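Local coordinates for protein Phthiocerol/phthiodiolone dimycocerosyl transferase (Mycobacterium tuberculosis, PDB 1Q9J) that probably transfers mycocerosic acids from the mycocerosic acid synthase onto phthiocerol and related diols, forming the diesters that complete dimycocerosate ester synthesis, at residues Tyr20-Met26 against Gly366-Ser371; Val263-Arg269 against Leu284-Ala288; Ala287-Leu291 against Asp306-Leu311. All coordinates share one frame. Residues are numbered along the deposited sequence.

Contact 1: Tyr20-Met26 against Gly366-Ser371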
loop_
_atom_site.group_PDB
_atom_site.type_symbol
_atom_site.label_atom_id
_atom_site.label_comp_id
_atom_site.label_asym_id
_atom_site.label_seq_id
_atom_site.Cartn_x
_atom_site.Cartn_y
_atom_site.Cartn_z
ATOM N N TYR A 20 -4.777 -5.357 14.057
ATOM C CA TYR A 20 -5.779 -4.382 13.625
ATOM C C TYR A 20 -6.596 -4.947 12.473
ATOM O O TYR A 20 -7.139 -4.189 11.668
ATOM C CB TYR A 20 -5.141 -3.067 13.149
ATOM C CG TYR A 20 -4.495 -2.267 14.253
ATOM C CD1 TYR A 20 -3.355 -2.737 14.900
ATOM C CD2 TYR A 20 -5.049 -1.065 14.683
ATOM C CE1 TYR A 20 -2.782 -2.040 15.951
ATOM C CE2 TYR A 20 -4.489 -0.350 15.734
ATOM C CZ TYR A 20 -3.351 -0.851 16.367
ATOM O OH TYR A 20 -2.788 -0.182 17.427
ATOM N N GLU A 21 -6.687 -6.273 12.397
ATOM C CA GLU A 21 -7.430 -6.934 11.331
ATOM C C GLU A 21 -7.307 -6.161 10.018
ATOM O O GLU A 21 -8.315 -5.875 9.369
ATOM C CB GLU A 21 -8.909 -7.052 11.714
ATOM C CG GLU A 21 -9.249 -8.148 12.735
ATOM C CD GLU A 21 -10.269 -9.175 12.198
ATOM O OE1 GLU A 21 -10.677 -10.066 12.982
ATOM O OE2 GLU A 21 -10.652 -9.100 10.999
ATOM N N VAL A 22 -6.085 -5.832 9.606
ATOM C CA VAL A 22 -5.909 -5.054 8.379
ATOM C C VAL A 22 -6.082 -5.855 7.078
ATOM O O VAL A 22 -5.443 -6.879 6.874
ATOM C CB VAL A 22 -4.509 -4.342 8.361
ATOM C CG1 VAL A 22 -4.365 -3.507 7.096
ATOM C CG2 VAL A 22 -4.344 -3.465 9.588
ATOM N N PHE A 23 -6.957 -5.361 6.213
ATOM C CA PHE A 23 -7.213 -5.955 4.913
ATOM C C PHE A 23 -7.024 -4.822 3.905
ATOM O O PHE A 23 -7.325 -3.653 4.190
ATOM C CB PHE A 23 -8.656 -6.437 4.757
ATOM C CG PHE A 23 -8.932 -7.802 5.320
ATOM C CD1 PHE A 23 -9.006 -8.008 6.701
ATOM C CD2 PHE A 23 -9.219 -8.868 4.470
ATOM C CE1 PHE A 23 -9.371 -9.242 7.217
ATOM C CE2 PHE A 23 -9.584 -10.110 4.992
ATOM C CZ PHE A 23 -9.663 -10.298 6.368
ATOM N N THR A 24 -6.573 -5.176 2.711
ATOM C CA THR A 24 -6.354 -4.202 1.666
ATOM C C THR A 24 -7.264 -4.588 0.524
ATOM O O THR A 24 -7.428 -5.768 0.233
ATOM C CB THR A 24 -4.892 -4.248 1.183
ATOM O OG1 THR A 24 -4.007 -4.080 2.302
ATOM C CG2 THR A 24 -4.634 -3.142 0.157
ATOM N N SER A 25 -7.886 -3.603 -0.103
ATOM C CA SER A 25 -8.752 -3.883 -1.235
ATOM C C SER A 25 -8.242 -3.119 -2.449
ATOM O O SER A 25 -7.599 -2.070 -2.339
ATOM C CB SER A 25 -10.205 -3.484 -0.925
ATOM O OG SER A 25 -10.331 -2.081 -0.689
ATOM N N MET A 26 -8.554 -3.673 -3.606
ATOM C CA MET A 26 -8.160 -3.101 -4.865
ATOM C C MET A 26 -9.348 -3.285 -5.794
ATOM O O MET A 26 -9.740 -4.411 -6.120
ATOM C CB MET A 26 -6.943 -3.830 -5.424
ATOM C CG MET A 26 -6.200 -3.052 -6.490
ATOM S SD MET A 26 -5.578 -1.507 -5.771
ATOM C CE MET A 26 -6.636 -0.360 -6.521
ATOM N N GLY A 366 -7.929 2.201 -4.409
ATOM C CA GLY A 366 -7.430 1.334 -3.364
ATOM C C GLY A 366 -7.960 1.814 -2.037
ATOM O O GLY A 366 -8.104 3.016 -1.805
ATOM N N GLN A 367 -8.264 0.878 -1.154
ATOM C CA GLN A 367 -8.782 1.257 0.145
ATOM C C GLN A 367 -8.458 0.186 1.164
ATOM O O GLN A 367 -8.256 -0.972 0.817
ATOM C CB GLN A 367 -10.295 1.454 0.065
ATOM C CG GLN A 367 -10.948 1.859 1.373
ATOM C CD GLN A 367 -12.440 2.133 1.217
ATOM O OE1 GLN A 367 -13.079 2.670 2.124
ATOM N NE2 GLN A 367 -12.999 1.759 0.063
ATOM N N PHE A 368 -8.404 0.591 2.423
ATOM C CA PHE A 368 -8.117 -0.330 3.504
ATOM C C PHE A 368 -9.400 -0.665 4.255
ATOM O O PHE A 368 -10.409 0.037 4.131
ATOM C CB PHE A 368 -7.120 0.293 4.478
ATOM C CG PHE A 368 -5.796 0.642 3.856
ATOM C CD1 PHE A 368 -5.277 1.926 3.979
ATOM C CD2 PHE A 368 -5.062 -0.312 3.153
ATOM C CE1 PHE A 368 -4.053 2.255 3.414
ATOM C CE2 PHE A 368 -3.833 0.013 2.585
ATOM C CZ PHE A 368 -3.331 1.299 2.717
ATOM N N TYR A 369 -9.359 -1.743 5.031
ATOM C CA TYR A 369 -10.503 -2.151 5.837
ATOM C C TYR A 369 -10.059 -2.608 7.206
ATOM O O TYR A 369 -10.535 -3.623 7.685
ATOM C CB TYR A 369 -11.273 -3.291 5.182
ATOM C CG TYR A 369 -12.179 -2.854 4.061
ATOM C CD1 TYR A 369 -11.656 -2.464 2.827
ATOM C CD2 TYR A 369 -13.568 -2.850 4.224
ATOM C CE1 TYR A 369 -12.497 -2.084 1.780
ATOM C CE2 TYR A 369 -14.415 -2.472 3.184
ATOM C CZ TYR A 369 -13.871 -2.093 1.967
ATOM O OH TYR A 369 -14.687 -1.732 0.926
ATOM N N CYS A 370 -9.140 -1.887 7.834
ATOM C CA CYS A 370 -8.718 -2.287 9.162
ATOM C C CYS A 370 -9.904 -2.172 10.128
ATOM O O CYS A 370 -10.926 -1.553 9.806
ATOM C CB CYS A 370 -7.548 -1.426 9.623
ATOM S SG CYS A 370 -7.755 0.325 9.324
ATOM N N SER A 371 -9.781 -2.779 11.305
ATOM C CA SER A 371 -10.868 -2.725 12.274
ATOM C C SER A 371 -11.023 -1.315 12.846
ATOM O O SER A 371 -10.040 -0.603 13.028
ATOM C CB SER A 371 -10.637 -3.748 13.403
ATOM O OG SER A 371 -9.478 -3.446 14.160
#
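PapA5 is built from two related domains of the CoA-dependent acyltransferase superfamily, and this contact exemplifies how such domains can be joined through a shared sheet: strand 360-368, from the C-terminal half of the sequence, is added antiparallel to strand 23-31 at the edge of the N-terminal sheet. The short strands run at 160° with their axes 4.8 Å apart.

Four backbone hydrogen bonds join the segments. Ser25 and Gln367 form the hydrogen-bonded pair, Ser25 N to Gln367 O at 2.8 Å and Gln367 N to Ser25 O at 3.2 Å. Beyond it, Tyr369 N donates to Phe23 O at 2.9 Å, and Ser371 N reaches Tyr20 O at 3.0 Å although regular strand geometry has ended. Tyr20 follows a helix closed by a Schellman motif, in which Glu21, with positive phi, is the C-prime residue; the chain thus passes from helix end to strand while still bonded to 366-371. On its other edge strand 23-31 pairs with 117-123, so Thr24, in the non-hydrogen-bonded pair with Phe368, bonds through its backbone to Leu122.

Side chains divide between the two faces of the sheet. Thr24 and Phe368 share one, where Thr24 OG1 lies 4.0 Å from Phe368 CD2, at the ring edge, and the threonine side chain touches His124, the probable catalytic base. Apolar contacts are few: Phe23 CB to Tyr369 CB at 4.1 Å and, outside the regular strands, Val22 CG2 to Cys370 CB at 3.8 Å. On the face of Ser25 and Gln367, Ser25 OG donates to Gln367 O at 2.8 Å while lying 3.3 Å from Tyr369 CE1.

Contact 2: Val263-Arg269 against Leu284-Ala288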
loop_
_atom_site.group_PDB
_atom_site.type_symbol
_atom_site.label_atom_id
_atom_site.label_comp_id
_atom_site.label_asym_id
_atom_site.label_seq_id
_atom_site.Cartn_x
_atom_site.Cartn_y
_atom_site.Cartn_z
ATOM N N VAL A 263 7.404 9.932 7.450
ATOM C CA VAL A 263 7.774 8.537 7.250
ATOM C C VAL A 263 7.137 7.993 5.979
ATOM O O VAL A 263 5.962 8.235 5.707
ATOM C CB VAL A 263 7.325 7.642 8.424
ATOM C CG1 VAL A 263 7.810 6.220 8.186
ATOM C CG2 VAL A 263 7.853 8.172 9.741
ATOM N N TYR A 264 7.925 7.276 5.189
ATOM C CA TYR A 264 7.410 6.681 3.964
ATOM C C TYR A 264 8.053 5.315 3.755
ATOM O O TYR A 264 9.091 4.993 4.358
ATOM C CB TYR A 264 7.629 7.593 2.746
ATOM C CG TYR A 264 9.052 8.042 2.534
ATOM C CD1 TYR A 264 9.745 7.706 1.377
ATOM C CD2 TYR A 264 9.709 8.800 3.495
ATOM C CE1 TYR A 264 11.058 8.110 1.185
ATOM C CE2 TYR A 264 11.020 9.212 3.313
ATOM C CZ TYR A 264 11.693 8.863 2.156
ATOM O OH TYR A 264 13.002 9.263 1.992
ATOM N N PRO A 265 7.440 4.491 2.897
ATOM C CA PRO A 265 7.935 3.144 2.610
ATOM C C PRO A 265 9.158 3.054 1.697
ATOM O O PRO A 265 9.368 3.916 0.849
ATOM C CB PRO A 265 6.714 2.479 1.992
ATOM C CG PRO A 265 6.116 3.604 1.185
ATOM C CD PRO A 265 6.205 4.777 2.136
ATOM N N VAL A 266 9.973 2.017 1.897
ATOM C CA VAL A 266 11.145 1.750 1.054
ATOM C C VAL A 266 11.214 0.246 0.832
ATOM O O VAL A 266 11.525 -0.518 1.756
ATOM C CB VAL A 266 12.497 2.208 1.681
ATOM C CG1 VAL A 266 13.647 1.780 0.763
ATOM C CG2 VAL A 266 12.528 3.719 1.851
ATOM N N ASP A 267 10.921 -0.171 -0.396
ATOM C CA ASP A 267 10.934 -1.589 -0.740
ATOM C C ASP A 267 12.361 -2.145 -0.694
ATOM O O ASP A 267 13.174 -1.904 -1.582
ATOM C CB ASP A 267 10.336 -1.810 -2.143
ATOM C CG ASP A 267 9.794 -3.222 -2.335
ATOM O OD1 ASP A 267 10.135 -4.118 -1.521
ATOM O OD2 ASP A 267 9.034 -3.445 -3.303
ATOM N N LEU A 268 12.648 -2.891 0.357
ATOM C CA LEU A 268 13.952 -3.484 0.516
ATOM C C LEU A 268 14.251 -4.541 -0.557
ATOM O O LEU A 268 15.344 -5.103 -0.603
ATOM C CB LEU A 268 14.075 -4.092 1.924
ATOM C CG LEU A 268 13.995 -3.040 3.040
ATOM C CD1 LEU A 268 14.269 -3.648 4.401
ATOM C CD2 LEU A 268 15.005 -1.944 2.751
ATOM N N ARG A 269 13.289 -4.819 -1.425
ATOM C CA ARG A 269 13.495 -5.825 -2.459
ATOM C C ARG A 269 14.602 -5.438 -3.440
ATOM O O ARG A 269 15.333 -6.308 -3.908
ATOM C CB ARG A 269 12.196 -6.073 -3.226
ATOM C CG ARG A 269 11.143 -6.843 -2.448
ATOM C CD ARG A 269 9.826 -6.937 -3.249
ATOM N NE ARG A 269 8.806 -7.757 -2.583
ATOM C CZ ARG A 269 8.086 -7.383 -1.523
ATOM N NH1 ARG A 269 8.245 -6.185 -0.977
ATOM N NH2 ARG A 269 7.204 -8.222 -0.991
ATOM N N LEU A 284 7.924 -6.418 2.792
ATOM C CA LEU A 284 9.320 -6.048 2.828
ATOM C C LEU A 284 9.477 -4.548 2.552
ATOM O O LEU A 284 10.265 -4.130 1.705
ATOM C CB LEU A 284 10.119 -6.856 1.800
ATOM C CG LEU A 284 11.637 -6.948 2.059
ATOM C CD1 LEU A 284 11.914 -7.874 3.238
ATOM C CD2 LEU A 284 12.340 -7.462 0.824
ATOM N N LEU A 285 8.703 -3.736 3.256
ATOM C CA LEU A 285 8.806 -2.309 3.078
ATOM C C LEU A 285 9.446 -1.693 4.305
ATOM O O LEU A 285 8.871 -1.695 5.394
ATOM C CB LEU A 285 7.435 -1.693 2.815
ATOM C CG LEU A 285 6.741 -2.206 1.557
ATOM C CD1 LEU A 285 5.397 -1.516 1.423
ATOM C CD2 LEU A 285 7.585 -1.964 0.312
ATOM N N GLY A 286 10.666 -1.196 4.131
ATOM C CA GLY A 286 11.355 -0.567 5.237
ATOM C C GLY A 286 10.772 0.816 5.426
ATOM O O GLY A 286 10.098 1.344 4.542
ATOM N N ALA A 287 11.017 1.407 6.585
ATOM C CA ALA A 287 10.504 2.738 6.861
ATOM C C ALA A 287 11.647 3.739 6.906
ATOM O O ALA A 287 12.640 3.559 7.622
ATOM C CB ALA A 287 9.754 2.749 8.191
ATOM N N ALA A 288 11.490 4.802 6.136
ATOM C CA ALA A 288 12.483 5.854 6.084
ATOM C C ALA A 288 11.949 7.039 6.885
ATOM O O ALA A 288 10.882 7.570 6.574
ATOM C CB ALA A 288 12.725 6.256 4.631
#
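In an antiparallel pair of strands, peptide groups satisfy one another in alternate pairs, and strands 260-267 and 285-292 follow that rule. Tyr264 N donates to Ala288 O at 3.3 Å and Ala288 N to Tyr264 O at 3.0 Å; Val266 N meets Gly286 O at 2.7 Å and Gly286 N meets Val266 O at 2.6 Å. Pro265, which lacks an amide hydrogen, falls in a non-hydrogen-bonded pair with Ala287. Ala288 CB sits over one face of the Tyr264 ring in a CH-pi contact, 4.0 Å from its centroid. The ladder ends with Leu268 N to Leu284 O at 3.0 Å.

At this end Asp267 OD1 accepts from Arg269 N at 3.2 Å, an Asx turn, and from Arg269 NH1 at 2.9 Å in a salt bridge. Arg269 NH2 donates to Pro278 O, while NH1 also pairs with Asp128, whose OD2 accepts from Leu284 N. Asp128 probably organises the active site, so this polar network is consistent with Arg269 and Leu284 holding its carboxylate in position.

Contact 3: Ala287-Leu291 against Asp306-Leu311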
loop_
_atom_site.group_PDB
_atom_site.type_symbol
_atom_site.label_atom_id
_atom_site.label_comp_id
_atom_site.label_asym_id
_atom_site.label_seq_id
_atom_site.Cartn_x
_atom_site.Cartn_y
_atom_site.Cartn_z
ATOM N N ALA A 287 11.017 1.407 6.585
ATOM C CA ALA A 287 10.504 2.738 6.861
ATOM C C ALA A 287 11.647 3.739 6.906
ATOM O O ALA A 287 12.640 3.559 7.622
ATOM C CB ALA A 287 9.754 2.749 8.191
ATOM N N ALA A 288 11.490 4.802 6.136
ATOM C CA ALA A 288 12.483 5.854 6.084
ATOM C C ALA A 288 11.949 7.039 6.885
ATOM O O ALA A 288 10.882 7.570 6.574
ATOM C CB ALA A 288 12.725 6.256 4.631
ATOM N N SER A 289 12.674 7.442 7.926
ATOM C CA SER A 289 12.247 8.578 8.740
ATOM C C SER A 289 12.872 9.864 8.213
ATOM O O SER A 289 13.853 9.834 7.465
ATOM C CB SER A 289 12.634 8.382 10.208
ATOM O OG SER A 289 14.039 8.306 10.378
ATOM N N TYR A 290 12.291 10.993 8.605
ATOM C CA TYR A 290 12.765 12.299 8.169
ATOM C C TYR A 290 12.062 13.413 8.926
ATOM O O TYR A 290 10.874 13.648 8.710
ATOM C CB TYR A 290 12.489 12.494 6.688
ATOM C CG TYR A 290 12.820 13.886 6.225
ATOM C CD1 TYR A 290 14.141 14.296 6.099
ATOM C CD2 TYR A 290 11.815 14.804 5.940
ATOM C CE1 TYR A 290 14.455 15.586 5.695
ATOM C CE2 TYR A 290 12.116 16.097 5.539
ATOM C CZ TYR A 290 13.436 16.481 5.415
ATOM O OH TYR A 290 13.747 17.751 4.993
ATOM N N LEU A 291 12.797 14.112 9.786
ATOM C CA LEU A 291 12.226 15.206 10.571
ATOM C C LEU A 291 12.223 16.508 9.781
ATOM O O LEU A 291 13.227 17.207 9.737
ATOM C CB LEU A 291 13.025 15.399 11.858
ATOM C CG LEU A 291 12.422 16.305 12.925
ATOM C CD1 LEU A 291 11.040 15.787 13.338
ATOM C CD2 LEU A 291 13.368 16.336 14.122
ATOM N N ASP A 306 16.240 17.853 0.137
ATOM C CA ASP A 306 16.813 17.414 1.393
ATOM C C ASP A 306 16.282 16.025 1.753
ATOM O O ASP A 306 17.033 15.156 2.209
ATOM C CB ASP A 306 16.487 18.416 2.494
ATOM C CG ASP A 306 17.203 18.097 3.783
ATOM O OD1 ASP A 306 18.440 17.899 3.752
ATOM O OD2 ASP A 306 16.533 18.044 4.833
ATOM N N ILE A 307 14.985 15.819 1.547
ATOM C CA ILE A 307 14.382 14.526 1.835
ATOM C C ILE A 307 15.074 13.460 0.988
ATOM O O ILE A 307 15.652 12.507 1.518
ATOM C CB ILE A 307 12.869 14.504 1.502
ATOM C CG1 ILE A 307 12.143 15.601 2.278
ATOM C CG2 ILE A 307 12.271 13.133 1.866
ATOM C CD1 ILE A 307 10.645 15.635 2.043
ATOM N N VAL A 308 15.012 13.633 -0.328
ATOM C CA VAL A 308 15.625 12.678 -1.231
ATOM C C VAL A 308 17.062 12.376 -0.880
ATOM O O VAL A 308 17.510 11.238 -1.002
ATOM C CB VAL A 308 15.658 13.158 -2.669
ATOM C CG1 VAL A 308 16.398 12.130 -3.512
ATOM C CG2 VAL A 308 14.269 13.375 -3.192
ATOM N N ALA A 309 17.799 13.393 -0.462
ATOM C CA ALA A 309 19.193 13.182 -0.128
ATOM C C ALA A 309 19.296 12.348 1.126
ATOM O O ALA A 309 20.022 11.362 1.154
ATOM C CB ALA A 309 19.900 14.520 0.056
ATOM N N THR A 310 18.549 12.719 2.160
ATOM C CA THR A 310 18.597 11.961 3.417
ATOM C C THR A 310 18.387 10.444 3.210
ATOM O O THR A 310 19.003 9.630 3.889
ATOM C CB THR A 310 17.544 12.473 4.434
ATOM O OG1 THR A 310 17.750 13.871 4.695
ATOM C CG2 THR A 310 17.671 11.712 5.744
ATOM N N LEU A 311 17.516 10.084 2.276
ATOM C CA LEU A 311 17.256 8.698 1.996
ATOM C C LEU A 311 18.551 8.033 1.595
ATOM O O LEU A 311 18.977 7.030 2.175
ATOM C CB LEU A 311 16.260 8.574 0.861
ATOM C CG LEU A 311 15.919 7.114 0.512
ATOM C CD1 LEU A 311 15.523 6.344 1.773
ATOM C CD2 LEU A 311 14.808 7.073 -0.520
#
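Tyr290 lays one face of its ring against Ile307, whose CG1 sits 3.7 Å from the ring centroid in a CH-pi contact, with Tyr290 CE2 to Ile307 CG1 the closest carbon pair at 3.3 Å. The ring reaches from strand 285-292 to helix 300-317, whose short segment lies 9.2 Å from that of the strand, axis to axis, at 133°. This is helix-on-sheet packing: Ala288 and Tyr290, two residues apart on the strand, both point their CA-to-CB bonds toward the helix, while Ser289 between them points away.

One turn along, Ala288 CB meets Leu311 CD1 at 4.0 Å; Tyr264 and Val266 of the neighbouring strand also pack against Leu311. The next residue, Arg312, probably serves recognition of the synthase's acyl carrier protein domain. At the ring's far end Tyr290 OH donates to Asp306 OD2 at 2.8 Å. The tyrosine therefore gives its ring to apolar packing, while its hydroxyl is satisfied by the carboxylate of Asp306, an exposed residue at the margin of the contact.

All three contacts are partly buried, and their chemistry changes with place in the fold. Contacts 1 and 2, both antiparallel strand pairings centred about 10 and 11 Å from the chain's centre, have no exposed residue among those touching, but belong to different sheets and do not touch each other; contact 1 joins sequence-distant strands, whereas contact 2 pairs consecutive ones. They approach His124 and Asp128, respectively, of the probable active site. Contact 3 is centred about 19 Å from the chain's centre and includes the exposed Asp306. Contacts 2 and 3 share Ala287 and Ala288 and touch where Tyr264 OH lies 3.5 Å from Leu311 CB. There backbone pairing gives way to side-chain packing beneath a helix.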